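Local coordinates for nitroreductase family protein (Lactobacillus plantarum, PDB 4QLX), which uses FMN and probably NADH to reduce the enone 10-oxo-(11E)-octadecenoate to 10-oxooctadecanoate in the saturation pathway of polyunsaturated fatty acids, at residues H23-G35 against M192-L204. Numbering follows the deposited sequence.
Sequences HSVRQFDPNVKIG and MGIAIGKAAQEPL. With FMN (flavin mononucleotide), chain C; KTC (10-oxooctadecanoic acid), chain I.
In this nitroreductase fold, the loop between helix 15-20 and helix 36-46 carries FMN-binding residues and also, between Val25 and Ile34, runs against the end of strand 188-197 and the chain that follows it. Phe28 and Ala199 form a single beta bridge, flanked by two backbone hydrogen bonds: Asp29 N gives to Lys198 O at 2.7 Å, and Ala200 N gives to Gln27 O at 3.1 Å. Just beyond, a water gives to Asp29 O and accepts from Lys198 N, tying the same two residues together a second time.

The Phe28 ring lies along the strand end. With CG beside its own backbone N (chi1 -52°), the ring reaches back alongside Gly197, where Phe28 CD2 comes 3.5 Å from Gly197 N, and its far end meets the Ala195 methyl, Phe28 CE1 to Ala195 CB 4.0 Å. Ile196 C sits over one ring face, near the rim, while Lys198 O lies at the edge. Gly197 offers no side chain here, so the ring lies close against bare backbone.

Farther along the loop, Val32 crosses the root of the Lys198 side chain at about a right angle, Val32 CG2 tight against Lys198 CB at 3.4 Å. Ile34 CD1 touches Ile196 CG2 at 3.8 Å, and the Ile34 side chain also packs on Leu39 and Met42 of the next helix. Just before Val32, Asp29 OD1 accepts from Asn31 N in an Asx turn.

Toward the flavin, Ser24 N and OG bind the FMN phosphate. Arg26 NE gives a straight bond (164°) to flavin O2 and NH2 a weak one to N1, with product C14 over one guanidinium face. The guanidinium would be expected to stabilise negative charge at N1-C2=O2 of the reduced flavin, from a loop pinned to the strand end, two residues on from Arg26, by the bridge at Phe28 and its buried ring.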
loop_
_atom_site.group_PDB
_atom_site.type_symbol
_atom_site.label_atom_id
_atom_site.label_comp_id
_atom_site.label_asym_id
_atom_site.label_seq_id
_atom_site.Cartn_x
_atom_site.Cartn_y
_atom_site.Cartn_z
ATOM N N HIS A 23 -6.012 -12.987 -0.114
ATOM C CA HIS A 23 -5.035 -13.845 0.523
ATOM C C HIS A 23 -3.818 -13.959 -0.367
ATOM O O HIS A 23 -3.926 -13.848 -1.585
ATOM C CB HIS A 23 -5.623 -15.246 0.795
ATOM C CG HIS A 23 -6.842 -15.232 1.665
ATOM N ND1 HIS A 23 -6.774 -15.230 3.041
ATOM C CD2 HIS A 23 -8.160 -15.228 1.353
ATOM C CE1 HIS A 23 -7.997 -15.219 3.541
ATOM N NE2 HIS A 23 -8.857 -15.217 2.537
ATOM N N SER A 24 -2.666 -14.200 0.243
ATOM C CA SER A 24 -1.486 -14.566 -0.507
ATOM C C SER A 24 -1.695 -15.891 -1.206
ATOM O O SER A 24 -1.889 -16.926 -0.554
ATOM C CB SER A 24 -0.268 -14.641 0.399
ATOM O OG SER A 24 0.263 -13.341 0.611
ATOM N N VAL A 25 -1.668 -15.861 -2.534
ATOM C CA VAL A 25 -1.730 -17.095 -3.327
ATOM C C VAL A 25 -0.353 -17.365 -3.923
ATOM O O VAL A 25 0.256 -16.466 -4.501
ATOM C CB VAL A 25 -2.804 -17.003 -4.418
ATOM C CG1 VAL A 25 -2.772 -18.220 -5.334
ATOM C CG2 VAL A 25 -4.189 -16.834 -3.770
ATOM N N ARG A 26 0.144 -18.597 -3.759
ATOM C CA ARG A 26 1.513 -18.920 -4.121
ATOM C C ARG A 26 1.589 -19.969 -5.231
ATOM O O ARG A 26 2.626 -20.126 -5.879
ATOM C CB ARG A 26 2.285 -19.403 -2.886
ATOM C CG ARG A 26 2.593 -18.294 -1.889
ATOM C CD ARG A 26 3.126 -18.829 -0.562
ATOM N NE ARG A 26 3.275 -17.742 0.409
ATOM C CZ ARG A 26 2.314 -17.349 1.243
ATOM N NH1 ARG A 26 1.128 -17.960 1.241
ATOM N NH2 ARG A 26 2.537 -16.343 2.080
ATOM N N GLN A 27 0.493 -20.676 -5.457
ATOM C CA GLN A 27 0.434 -21.644 -6.547
ATOM C C GLN A 27 -0.642 -21.215 -7.509
ATOM O O GLN A 27 -1.813 -21.126 -7.145
ATOM C CB GLN A 27 0.149 -23.052 -6.029
ATOM C CG GLN A 27 1.180 -23.595 -5.083
ATOM C CD GLN A 27 0.923 -25.065 -4.757
ATOM O OE1 GLN A 27 0.136 -25.744 -5.437
ATOM N NE2 GLN A 27 1.573 -25.558 -3.709
ATOM N N PHE A 28 -0.251 -20.924 -8.737
ATOM C CA PHE A 28 -1.216 -20.452 -9.706
ATOM C C PHE A 28 -1.487 -21.517 -10.745
ATOM O O PHE A 28 -0.741 -22.480 -10.855
ATOM C CB PHE A 28 -0.715 -19.160 -10.358
ATOM C CG PHE A 28 -0.319 -18.117 -9.363
ATOM C CD1 PHE A 28 0.980 -18.065 -8.876
ATOM C CD2 PHE A 28 -1.256 -17.218 -8.880
ATOM C CE1 PHE A 28 1.340 -17.107 -7.950
ATOM C CE2 PHE A 28 -0.907 -16.253 -7.959
ATOM C CZ PHE A 28 0.386 -16.201 -7.485
ATOM N N ASP A 29 -2.570 -21.348 -11.489
ATOM C CA ASP A 29 -2.839 -22.215 -12.622
ATOM C C ASP A 29 -1.862 -21.894 -13.752
ATOM O O ASP A 29 -1.922 -20.808 -14.339
ATOM C CB ASP A 29 -4.280 -22.050 -13.091
ATOM C CG ASP A 29 -4.657 -23.043 -14.183
ATOM O OD1 ASP A 29 -3.753 -23.721 -14.723
ATOM O OD2 ASP A 29 -5.856 -23.131 -14.515
ATOM N N PRO A 30 -0.962 -22.846 -14.071
ATOM C CA PRO A 30 0.035 -22.630 -15.125
ATOM C C PRO A 30 -0.567 -22.640 -16.530
ATOM O O PRO A 30 0.147 -22.327 -17.478
ATOM C CB PRO A 30 1.000 -23.809 -14.939
ATOM C CG PRO A 30 0.125 -24.902 -14.385
ATOM C CD PRO A 30 -0.840 -24.193 -13.470
ATOM N N ASN A 31 -1.843 -22.986 -16.663
ATOM C CA ASN A 31 -2.492 -22.940 -17.970
ATOM C C ASN A 31 -3.062 -21.571 -18.324
ATOM O O ASN A 31 -3.447 -21.342 -19.477
ATOM C CB ASN A 31 -3.617 -23.968 -18.050
ATOM C CG ASN A 31 -3.107 -25.387 -17.936
ATOM O OD1 ASN A 31 -2.098 -25.738 -18.539
ATOM N ND2 ASN A 31 -3.779 -26.196 -17.123
ATOM N N VAL A 32 -3.149 -20.674 -17.342
ATOM C CA VAL A 32 -3.674 -19.339 -17.627
ATOM C C VAL A 32 -2.539 -18.332 -17.733
ATOM O O VAL A 32 -1.648 -18.242 -16.874
ATOM C CB VAL A 32 -4.702 -18.862 -16.574
ATOM C CG1 VAL A 32 -5.759 -19.933 -16.341
ATOM C CG2 VAL A 32 -4.024 -18.517 -15.294
ATOM N N LYS A 33 -2.559 -17.596 -18.832
ATOM C CA LYS A 33 -1.560 -16.577 -19.072
ATOM C C LYS A 33 -2.270 -15.227 -19.155
ATOM O O LYS A 33 -3.412 -15.128 -19.612
ATOM C CB LYS A 33 -0.756 -16.889 -20.346
ATOM C CG LYS A 33 -0.597 -15.712 -21.292
ATOM C CD LYS A 33 0.217 -16.072 -22.535
ATOM C CE LYS A 33 0.328 -14.865 -23.471
ATOM N NZ LYS A 33 1.108 -13.735 -22.874
ATOM N N ILE A 34 -1.612 -14.193 -18.656
ATOM C CA ILE A 34 -2.161 -12.855 -18.753
ATOM C C ILE A 34 -1.402 -12.115 -19.852
ATOM O O ILE A 34 -0.176 -12.070 -19.836
ATOM C CB ILE A 34 -2.064 -12.125 -17.401
ATOM C CG1 ILE A 34 -2.799 -12.940 -16.327
ATOM C CG2 ILE A 34 -2.629 -10.700 -17.509
ATOM C CD1 ILE A 34 -2.483 -12.534 -14.890
ATOM N N GLY A 35 -2.138 -11.577 -20.822
ATOM C CA GLY A 35 -1.543 -10.792 -21.892
ATOM C C GLY A 35 -0.775 -9.603 -21.340
ATOM O O GLY A 35 -1.135 -9.056 -20.296
ATOM N N MET A 192 10.342 -5.407 -3.635
ATOM C CA MET A 192 9.519 -6.613 -3.565
ATOM C C MET A 192 9.076 -7.102 -4.939
ATOM O O MET A 192 8.967 -6.326 -5.884
ATOM C CB MET A 192 8.277 -6.383 -2.682
ATOM C CG MET A 192 7.258 -5.396 -3.273
ATOM S SD MET A 192 5.689 -5.254 -2.375
ATOM C CE MET A 192 6.167 -4.181 -1.018
ATOM N N GLY A 193 8.818 -8.404 -5.036
ATOM C CA GLY A 193 8.183 -8.962 -6.216
ATOM C C GLY A 193 6.693 -9.131 -5.979
ATOM O O GLY A 193 6.250 -9.348 -4.847
ATOM N N ILE A 194 5.913 -8.997 -7.042
ATOM C CA ILE A 194 4.488 -9.306 -6.994
ATOM C C ILE A 194 4.222 -10.430 -7.990
ATOM O O ILE A 194 4.266 -10.207 -9.201
ATOM C CB ILE A 194 3.597 -8.097 -7.348
ATOM C CG1 ILE A 194 3.902 -6.865 -6.471
ATOM C CG2 ILE A 194 2.121 -8.463 -7.273
ATOM C CD1 ILE A 194 3.699 -7.062 -4.988
ATOM N N ALA A 195 3.960 -11.640 -7.496
ATOM C CA ALA A 195 3.591 -12.736 -8.384
ATOM C C ALA A 195 2.101 -12.676 -8.644
ATOM O O ALA A 195 1.332 -12.527 -7.712
ATOM C CB ALA A 195 3.983 -14.097 -7.774
ATOM N N ILE A 196 1.692 -12.806 -9.904
ATOM C CA ILE A 196 0.280 -12.695 -10.278
ATOM C C ILE A 196 -0.173 -13.877 -11.149
ATOM O O ILE A 196 0.574 -14.338 -12.017
ATOM C CB ILE A 196 0.010 -11.378 -11.064
ATOM C CG1 ILE A 196 0.507 -10.148 -10.287
ATOM C CG2 ILE A 196 -1.460 -11.236 -11.435
ATOM C CD1 ILE A 196 0.219 -8.798 -11.013
ATOM N N GLY A 197 -1.392 -14.363 -10.921
ATOM C CA GLY A 197 -2.002 -15.346 -11.804
ATOM C C GLY A 197 -3.375 -15.759 -11.313
ATOM O O GLY A 197 -3.908 -15.142 -10.393
ATOM N N LYS A 198 -3.955 -16.787 -11.933
ATOM C CA LYS A 198 -5.194 -17.398 -11.448
ATOM C C LYS A 198 -4.878 -18.408 -10.373
ATOM O O LYS A 198 -3.975 -19.220 -10.540
ATOM C CB LYS A 198 -5.966 -18.115 -12.568
ATOM C CG LYS A 198 -6.891 -17.254 -13.403
ATOM C CD LYS A 198 -8.174 -16.927 -12.653
ATOM C CE LYS A 198 -8.938 -18.187 -12.278
ATOM N NZ LYS A 198 -10.239 -17.845 -11.621
ATOM N N ALA A 199 -5.635 -18.374 -9.286
ATOM C CA ALA A 199 -5.418 -19.298 -8.183
ATOM C C ALA A 199 -5.580 -20.732 -8.658
ATOM O O ALA A 199 -6.470 -21.031 -9.464
ATOM C CB ALA A 199 -6.379 -19.002 -7.036
ATOM N N ALA A 200 -4.698 -21.603 -8.177
ATOM C CA ALA A 200 -4.791 -23.035 -8.441
ATOM C C ALA A 200 -6.136 -23.582 -7.968
ATOM O O ALA A 200 -6.483 -23.468 -6.791
ATOM C CB ALA A 200 -3.645 -23.769 -7.758
ATOM N N GLN A 201 -6.888 -24.184 -8.883
ATOM C CA GLN A 201 -8.261 -24.595 -8.601
ATOM C C GLN A 201 -8.395 -26.078 -8.243
ATOM O O GLN A 201 -7.465 -26.857 -8.444
ATOM C CB GLN A 201 -9.146 -24.273 -9.805
ATOM C CG GLN A 201 -8.546 -24.722 -11.127
ATOM C CD GLN A 201 -9.263 -24.128 -12.321
ATOM O OE1 GLN A 201 -9.956 -23.113 -12.199
ATOM N NE2 GLN A 201 -9.100 -24.751 -13.485
ATOM N N GLU A 202 -9.562 -26.447 -7.709
ATOM C CA GLU A 202 -9.908 -27.842 -7.420
ATOM C C GLU A 202 -9.928 -28.680 -8.700
ATOM O O GLU A 202 -10.411 -28.218 -9.741
ATOM C CB GLU A 202 -11.277 -27.926 -6.718
ATOM C CG GLU A 202 -11.758 -29.359 -6.393
ATOM C CD GLU A 202 -13.268 -29.454 -6.152
ATOM O OE1 GLU A 202 -14.006 -29.855 -7.090
ATOM O OE2 GLU A 202 -13.715 -29.144 -5.021
ATOM N N PRO A 203 -9.389 -29.911 -8.640
ATOM C CA PRO A 203 -9.447 -30.802 -9.804
ATOM C C PRO A 203 -10.871 -31.010 -10.330
ATOM O O PRO A 203 -11.810 -31.165 -9.548
ATOM C CB PRO A 203 -8.863 -32.114 -9.269
ATOM C CG PRO A 203 -8.917 -31.982 -7.766
ATOM C CD PRO A 203 -8.703 -30.544 -7.502
ATOM N N LEU A 204 -11.016 -30.998 -11.651
ATOM C CA LEU A 204 -12.294 -31.284 -12.294
ATOM C C LEU A 204 -12.852 -32.648 -11.879
ATOM O O LEU A 204 -12.123 -33.650 -11.837
ATOM C CB LEU A 204 -12.143 -31.215 -13.816
ATOM C CG LEU A 204 -13.339 -31.663 -14.660
ATOM C CD1 LEU A 204 -14.504 -30.684 -14.517
ATOM C CD2 LEU A 204 -12.939 -31.804 -16.115
HETATM N N1 FMN C . 5.339 -14.769 1.146
HETATM C C2 FMN C . 6.206 -15.757 0.728
HETATM O O2 FMN C . 5.802 -16.898 0.541
HETATM N N3 FMN C . 7.532 -15.492 0.514
HETATM C C4 FMN C . 8.003 -14.216 0.714
HETATM O O4 FMN C . 9.188 -13.968 0.537
HETATM C C4A FMN C . 7.144 -13.219 1.147
HETATM N N5 FMN C . 7.632 -11.953 1.347
HETATM C C5A FMN C . 6.798 -10.937 1.749
HETATM C C6 FMN C . 7.355 -9.684 1.920
HETATM C C7 FMN C . 6.554 -8.629 2.318
HETATM C C7M FMN C . 7.137 -7.263 2.499
HETATM C C8 FMN C . 5.206 -8.843 2.544
HETATM C C8M FMN C . 4.385 -7.668 2.962
HETATM C C9 FMN C . 4.642 -10.112 2.368
HETATM C C9A FMN C . 5.449 -11.179 1.966
HETATM N N10 FMN C . 4.955 -12.478 1.780
HETATM C C10 FMN C . 5.807 -13.486 1.363
HETATM C "C1'" FMN C . 3.504 -12.826 2.002
HETATM C "C2'" FMN C . 3.207 -12.848 3.519
HETATM O "O2'" FMN C . 3.732 -14.013 4.120
HETATM C "C3'" FMN C . 1.714 -12.744 3.820
HETATM O "O3'" FMN C . 1.276 -11.454 3.429
HETATM C "C4'" FMN C . 1.353 -12.919 5.303
HETATM O "O4'" FMN C . 1.667 -14.205 5.793
HETATM C "C5'" FMN C . -0.136 -12.654 5.518
HETATM O "O5'" FMN C . -0.925 -13.525 4.737
HETATM P P FMN C . -1.953 -12.925 3.646
HETATM O O1P FMN C . -2.598 -14.112 2.961
HETATM O O2P FMN C . -1.199 -12.073 2.640
HETATM O O3P FMN C . -3.015 -12.082 4.316
HETATM O O1 KTC I . 1.773 -23.814 2.575
HETATM C C17 KTC I . 1.621 -22.594 2.563
HETATM O O KTC I . 0.507 -22.062 2.053
HETATM C C16 KTC I . 2.684 -21.686 3.131
HETATM C C15 KTC I . 2.071 -20.845 4.240
HETATM C C14 KTC I . 2.628 -19.429 4.208
HETATM C C13 KTC I . 4.120 -19.415 4.504
HETATM C C12 KTC I . 4.648 -17.992 4.588
HETATM C C11 KTC I . 6.003 -17.972 5.283
HETATM C C10 KTC I . 6.559 -16.549 5.370
HETATM C C9 KTC I . 7.032 -16.059 4.011
HETATM C C8 KTC I . 7.350 -14.592 4.139
HETATM O O2 KTC I . 6.459 -13.782 4.381
HETATM C C7 KTC I . 8.780 -14.135 3.981
HETATM C C6 KTC I . 8.833 -12.627 4.173
HETATM C C5 KTC I . 10.018 -12.050 3.418
HETATM C C4 KTC I . 11.212 -11.902 4.348
HETATM C C3 KTC I . 12.477 -11.965 3.514
HETATM C C2 KTC I . 13.490 -10.933 3.977
HETATM C C1 KTC I . 14.915 -11.403 3.681
HETATM C C KTC I . 15.117 -11.816 2.235
HETATM O O HOH W 1 -1.816 -18.215 -13.283
#